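Local coordinates for protein FACT-Spt16 (Cicer arietinum, PDB 5CE6) that probably acts as the histone chaperone subunit SPT16 of the FACT complex, binding H3-H4 histones during transcription through chromatin, at residues F80-T85 against Q100-I105; D131-M136 against L170-E175. All coordinates share one frame; numbering follows the deposited sequence.

How the contacts relate
Both contacts lie in the N-terminal lobe of SPT16, against opposite faces of its mixed six-stranded sheet. Their centres are about 16 Å apart, and their nearest atoms, about 5 Å apart, do not touch. They share strands 85-89 and 93-98: T85 of contact 1 meets V96 and C98, whereas contact 2 rests on I86, V88 and L97. Each is partly buried, with two enclosed residues and one exposed. Contact 1 joins a loop to the short helix 100-106 through a lysine that is mostly greasy and polar only at its end. Contact 2 joins helices 133-145 and 168-179 by apolar side chains and a methionine-tryptophan contact, its Asx-turn hydrogen bond staying within one segment.

Contact 1 (F80-T85 against Q100-I105); sequences FEFPET and QKKASI
The carbonyl oxygen of P83 is gripped by two donors, one from each segment. The hydroxyl of its neighbour T85 gives the stronger bond, OG1 to P83 O at 3.0 Å, and reaches the oxygen from above the carbonyl plane, 57° out of it. The ammonium of K102 adds a weak hydrogen bond, with NZ 3.2 Å from P83 O. To arrive there the lysine chain runs extended from the helix and bends only at its last torsion (chi4 81°), which swings NZ to the carbonyl.

Most of the contact is nevertheless made by the methylenes of K102. Its CD lies 3.7 Å from CD2 of F82, the ring and the lysine chain lying alongside and pointing opposite ways. The same CD touches T85 on the oxygen side, 3.4 Å from OG1. P83 is met at about a right angle, with its CD 3.6 Å from CE of K102. At the border, I105 makes only a loose apolar approach, CG2 to F82 CZ at 4.5 Å. Around this, T85 is packed on F74 of helix 69-78 and on V96 and C98 of the adjoining strand, while a G1 beta bulge at E84 and T85, opposite C58, opens strand 85-89. An alanine in place of K102 would probably leave P83 O with the threonine hydroxyl alone of these two donors and open a gap beside F82 and P83 where the methylenes had lain.

The carboxylate of E84 stays 6.0 Å from the ammonium, OE1 to K102 NZ, close enough for a probable weak electrostatic attraction, without contact. The contact thus ties the loop between helix 69-78 and strand 85-89 to the start of helix 100-106, on one sheet face, mainly through methylenes, the ammonium ending in one weak bond.

Contact 2 (D131-M136 against L170-E175); sequences DGASSM and LDLWAE
The first turn of helix 133-145 lies beside the middle of helix 168-179, with CA of M136 and CA of W173 6.8 Å apart and A133 nearest L172 in the backbone register. M136 carries the contact. Its CG is anti to the carbonyl carbon (chi1 -57°), and the chain beyond runs extended, carrying the sulfur to the partner helix. There SD rests 3.7 Å from CG of L172 and equally close to CA of W173, while the terminal methyl CE reaches L172 CD2.

The tryptophan is met at its rim. M136 CB sits near the ring plane, 3.8 Å from CE3 of W173, and the backbone O of M136 also lies in plane at that edge. The sulfur stands 5.4 Å from the centroid of the six-membered ring, SD of M136 being 82° off the W173 ring normal, which makes an edge-on Met-aromatic contact.

L172 reaches the start of the other helix with one branch: its CD2 is 3.8 Å from A133 CB and also lies against the backbone O of D131. That start is shaped by an Asx turn, in which A133 N donates to D131 OD1 at 2.9 Å, the N-H pointing well at the oxygen (163°) from above the carboxylate plane. G132 occupies the N-cap with positive phi, its O accepting from M136 N. The aspartate's negative charge would probably suit the positive end of the helix dipole.

Beneath the pair, M136 packs on I86 and L97, and W173 on I86 and V88. This is the layering of an alpha/beta lobe, two helices laid side by side on one face of a mixed sheet, and here it belongs to the SPT16 N-terminal lobe of the AMP_N-like clan.

Contact 1 (F80-T85 against Q100-I105)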
# COMPACT_ATOMS: atom_id res chain seq x y z
N PHE A 80 9.19 14.07 -2.52
CA PHE A 80 8.01 14.92 -2.64
C PHE A 80 7.21 14.55 -3.87
O PHE A 80 7.74 13.99 -4.83
CB PHE A 80 8.41 16.41 -2.77
CG PHE A 80 9.21 16.94 -1.62
CD1 PHE A 80 8.58 17.39 -0.47
CD2 PHE A 80 10.59 16.99 -1.69
CE1 PHE A 80 9.31 17.88 0.60
CE2 PHE A 80 11.34 17.47 -0.63
CZ PHE A 80 10.70 17.92 0.52
N GLU A 81 5.92 14.84 -3.83
CA GLU A 81 5.08 14.68 -5.00
C GLU A 81 5.35 15.81 -5.97
O GLU A 81 5.64 16.93 -5.56
CB GLU A 81 3.60 14.71 -4.62
CG GLU A 81 3.10 13.48 -3.89
CD GLU A 81 1.60 13.49 -3.71
OE1 GLU A 81 0.87 13.42 -4.72
OE2 GLU A 81 1.15 13.57 -2.55
N PHE A 82 5.22 15.50 -7.26
CA PHE A 82 5.31 16.50 -8.32
C PHE A 82 4.09 16.33 -9.21
O PHE A 82 4.15 15.65 -10.24
CB PHE A 82 6.61 16.31 -9.11
CG PHE A 82 7.84 16.87 -8.43
CD1 PHE A 82 8.43 16.20 -7.36
CD2 PHE A 82 8.41 18.05 -8.87
CE1 PHE A 82 9.56 16.71 -6.74
CE2 PHE A 82 9.55 18.57 -8.25
CZ PHE A 82 10.13 17.90 -7.19
N PRO A 83 2.95 16.93 -8.81
CA PRO A 83 1.73 16.77 -9.60
C PRO A 83 1.86 17.47 -10.95
O PRO A 83 2.70 18.37 -11.09
CB PRO A 83 0.67 17.48 -8.75
CG PRO A 83 1.26 17.56 -7.37
CD PRO A 83 2.73 17.73 -7.60
N GLU A 84 1.05 17.05 -11.91
CA GLU A 84 1.09 17.56 -13.28
C GLU A 84 2.53 17.66 -13.82
O GLU A 84 2.95 18.69 -14.36
CB GLU A 84 0.35 18.89 -13.40
CG GLU A 84 -0.15 19.18 -14.81
CD GLU A 84 -0.97 20.44 -14.89
OE1 GLU A 84 -0.53 21.49 -14.38
OE2 GLU A 84 -2.07 20.39 -15.49
N THR A 85 3.27 16.57 -13.66
CA THR A 85 4.66 16.51 -14.09
C THR A 85 4.91 15.23 -14.87
O THR A 85 4.42 14.17 -14.50
CB THR A 85 5.62 16.58 -12.87
OG1 THR A 85 5.47 17.85 -12.22
CG2 THR A 85 7.07 16.41 -13.29
N GLN A 100 7.29 26.18 -13.82
CA GLN A 100 8.51 26.92 -13.51
C GLN A 100 8.93 26.69 -12.06
O GLN A 100 10.11 26.49 -11.76
CB GLN A 100 8.32 28.41 -13.78
CG GLN A 100 9.48 29.28 -13.28
CD GLN A 100 10.79 28.94 -13.97
OE1 GLN A 100 10.93 29.11 -15.18
NE2 GLN A 100 11.76 28.47 -13.19
N LYS A 101 7.95 26.69 -11.16
CA LYS A 101 8.21 26.53 -9.73
C LYS A 101 8.90 25.20 -9.42
O LYS A 101 9.85 25.15 -8.64
CB LYS A 101 6.92 26.66 -8.93
N LYS A 102 8.40 24.12 -10.03
CA LYS A 102 8.99 22.80 -9.82
C LYS A 102 10.36 22.72 -10.48
O LYS A 102 11.27 22.05 -9.99
CB LYS A 102 8.05 21.71 -10.34
CG LYS A 102 6.70 21.66 -9.62
CD LYS A 102 5.89 20.44 -10.02
CE LYS A 102 4.55 20.40 -9.29
NZ LYS A 102 3.53 21.26 -9.94
N ALA A 103 10.51 23.41 -11.61
CA ALA A 103 11.78 23.41 -12.32
C ALA A 103 12.89 24.09 -11.51
O ALA A 103 14.03 23.63 -11.51
CB ALA A 103 11.63 24.08 -13.67
N SER A 104 12.56 25.19 -10.83
CA SER A 104 13.53 25.89 -10.00
C SER A 104 13.96 25.00 -8.84
O SER A 104 15.10 25.07 -8.37
CB SER A 104 12.94 27.19 -9.46
OG SER A 104 12.62 28.08 -10.52
N ILE A 105 13.04 24.16 -8.39
CA ILE A 105 13.34 23.21 -7.33
C ILE A 105 14.26 22.10 -7.85
O ILE A 105 15.22 21.72 -7.18
CB ILE A 105 12.04 22.60 -6.77
CG1 ILE A 105 11.18 23.68 -6.12
CG2 ILE A 105 12.36 21.49 -5.77
CD1 ILE A 105 9.76 23.25 -5.83

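Contact 2 (D131-M136 against L170-E175)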
# COMPACT_ATOMS: atom_id res chain seq x y z
N ASP A 131 -0.46 23.91 -23.04
CA ASP A 131 -0.78 22.49 -22.91
C ASP A 131 0.47 21.63 -22.87
O ASP A 131 0.40 20.43 -22.59
CB ASP A 131 -1.75 22.03 -24.01
CG ASP A 131 -1.17 22.18 -25.41
OD1 ASP A 131 0.03 22.50 -25.56
OD2 ASP A 131 -1.94 21.97 -26.37
N GLY A 132 1.61 22.24 -23.17
CA GLY A 132 2.89 21.54 -23.09
C GLY A 132 3.23 20.70 -24.31
O GLY A 132 4.20 19.94 -24.29
N ALA A 133 2.44 20.84 -25.37
CA ALA A 133 2.58 19.99 -26.56
C ALA A 133 3.95 20.05 -27.23
O ALA A 133 4.51 19.03 -27.60
CB ALA A 133 1.49 20.33 -27.58
N SER A 134 4.48 21.26 -27.42
CA SER A 134 5.80 21.39 -28.03
C SER A 134 6.91 20.74 -27.20
O SER A 134 7.83 20.14 -27.75
CB SER A 134 6.13 22.86 -28.31
OG SER A 134 5.39 23.34 -29.41
N SER A 135 6.83 20.86 -25.88
CA SER A 135 7.81 20.24 -25.01
C SER A 135 7.73 18.71 -25.06
O SER A 135 8.75 18.03 -24.98
CB SER A 135 7.67 20.73 -23.57
OG SER A 135 8.04 22.10 -23.48
N MET A 136 6.52 18.18 -25.19
CA MET A 136 6.37 16.73 -25.33
C MET A 136 7.03 16.25 -26.62
O MET A 136 7.69 15.22 -26.62
CB MET A 136 4.89 16.33 -25.29
CG MET A 136 4.16 16.78 -24.04
SD MET A 136 2.44 16.20 -24.03
CE MET A 136 1.82 16.99 -22.54
N LEU A 170 -1.66 14.68 -18.97
CA LEU A 170 -1.42 13.24 -19.09
C LEU A 170 -2.17 12.66 -20.29
O LEU A 170 -1.67 11.75 -20.96
CB LEU A 170 -1.82 12.51 -17.81
CG LEU A 170 -1.09 12.80 -16.49
CD1 LEU A 170 -0.89 11.52 -15.69
CD2 LEU A 170 0.23 13.53 -16.68
N ASP A 171 -3.36 13.18 -20.55
CA ASP A 171 -4.14 12.76 -21.71
C ASP A 171 -3.37 13.00 -23.00
O ASP A 171 -3.25 12.11 -23.85
CB ASP A 171 -5.47 13.53 -21.78
CG ASP A 171 -6.54 12.93 -20.89
OD1 ASP A 171 -6.42 11.74 -20.52
OD2 ASP A 171 -7.52 13.65 -20.58
N LEU A 172 -2.83 14.21 -23.14
CA LEU A 172 -2.08 14.57 -24.33
C LEU A 172 -0.81 13.72 -24.45
O LEU A 172 -0.50 13.21 -25.53
CB LEU A 172 -1.74 16.06 -24.31
CG LEU A 172 -0.92 16.60 -25.49
CD1 LEU A 172 -1.62 16.29 -26.80
CD2 LEU A 172 -0.67 18.10 -25.35
N TRP A 173 -0.10 13.57 -23.34
CA TRP A 173 1.14 12.82 -23.32
C TRP A 173 0.90 11.38 -23.75
O TRP A 173 1.64 10.84 -24.58
CB TRP A 173 1.78 12.87 -21.93
CG TRP A 173 3.00 12.01 -21.76
CD1 TRP A 173 3.14 10.95 -20.91
CD2 TRP A 173 4.25 12.13 -22.45
NE1 TRP A 173 4.39 10.40 -21.03
CE2 TRP A 173 5.10 11.11 -21.97
CE3 TRP A 173 4.74 13.01 -23.43
CZ2 TRP A 173 6.41 10.94 -22.43
CZ3 TRP A 173 6.04 12.83 -23.90
CH2 TRP A 173 6.86 11.81 -23.39
N ALA A 174 -0.13 10.76 -23.19
CA ALA A 174 -0.46 9.38 -23.53
C ALA A 174 -0.78 9.26 -25.02
O ALA A 174 -0.38 8.29 -25.67
CB ALA A 174 -1.63 8.89 -22.69
N GLU A 175 -1.47 10.26 -25.55
CA GLU A 175 -1.82 10.28 -26.97
C GLU A 175 -0.58 10.44 -27.84
O GLU A 175 -0.47 9.82 -28.90
CB GLU A 175 -2.84 11.38 -27.28
CG GLU A 175 -3.33 11.38 -28.73
CD GLU A 175 -4.75 11.90 -28.89
OE1 GLU A 175 -5.17 12.76 -28.08
OE2 GLU A 175 -5.45 11.45 -29.82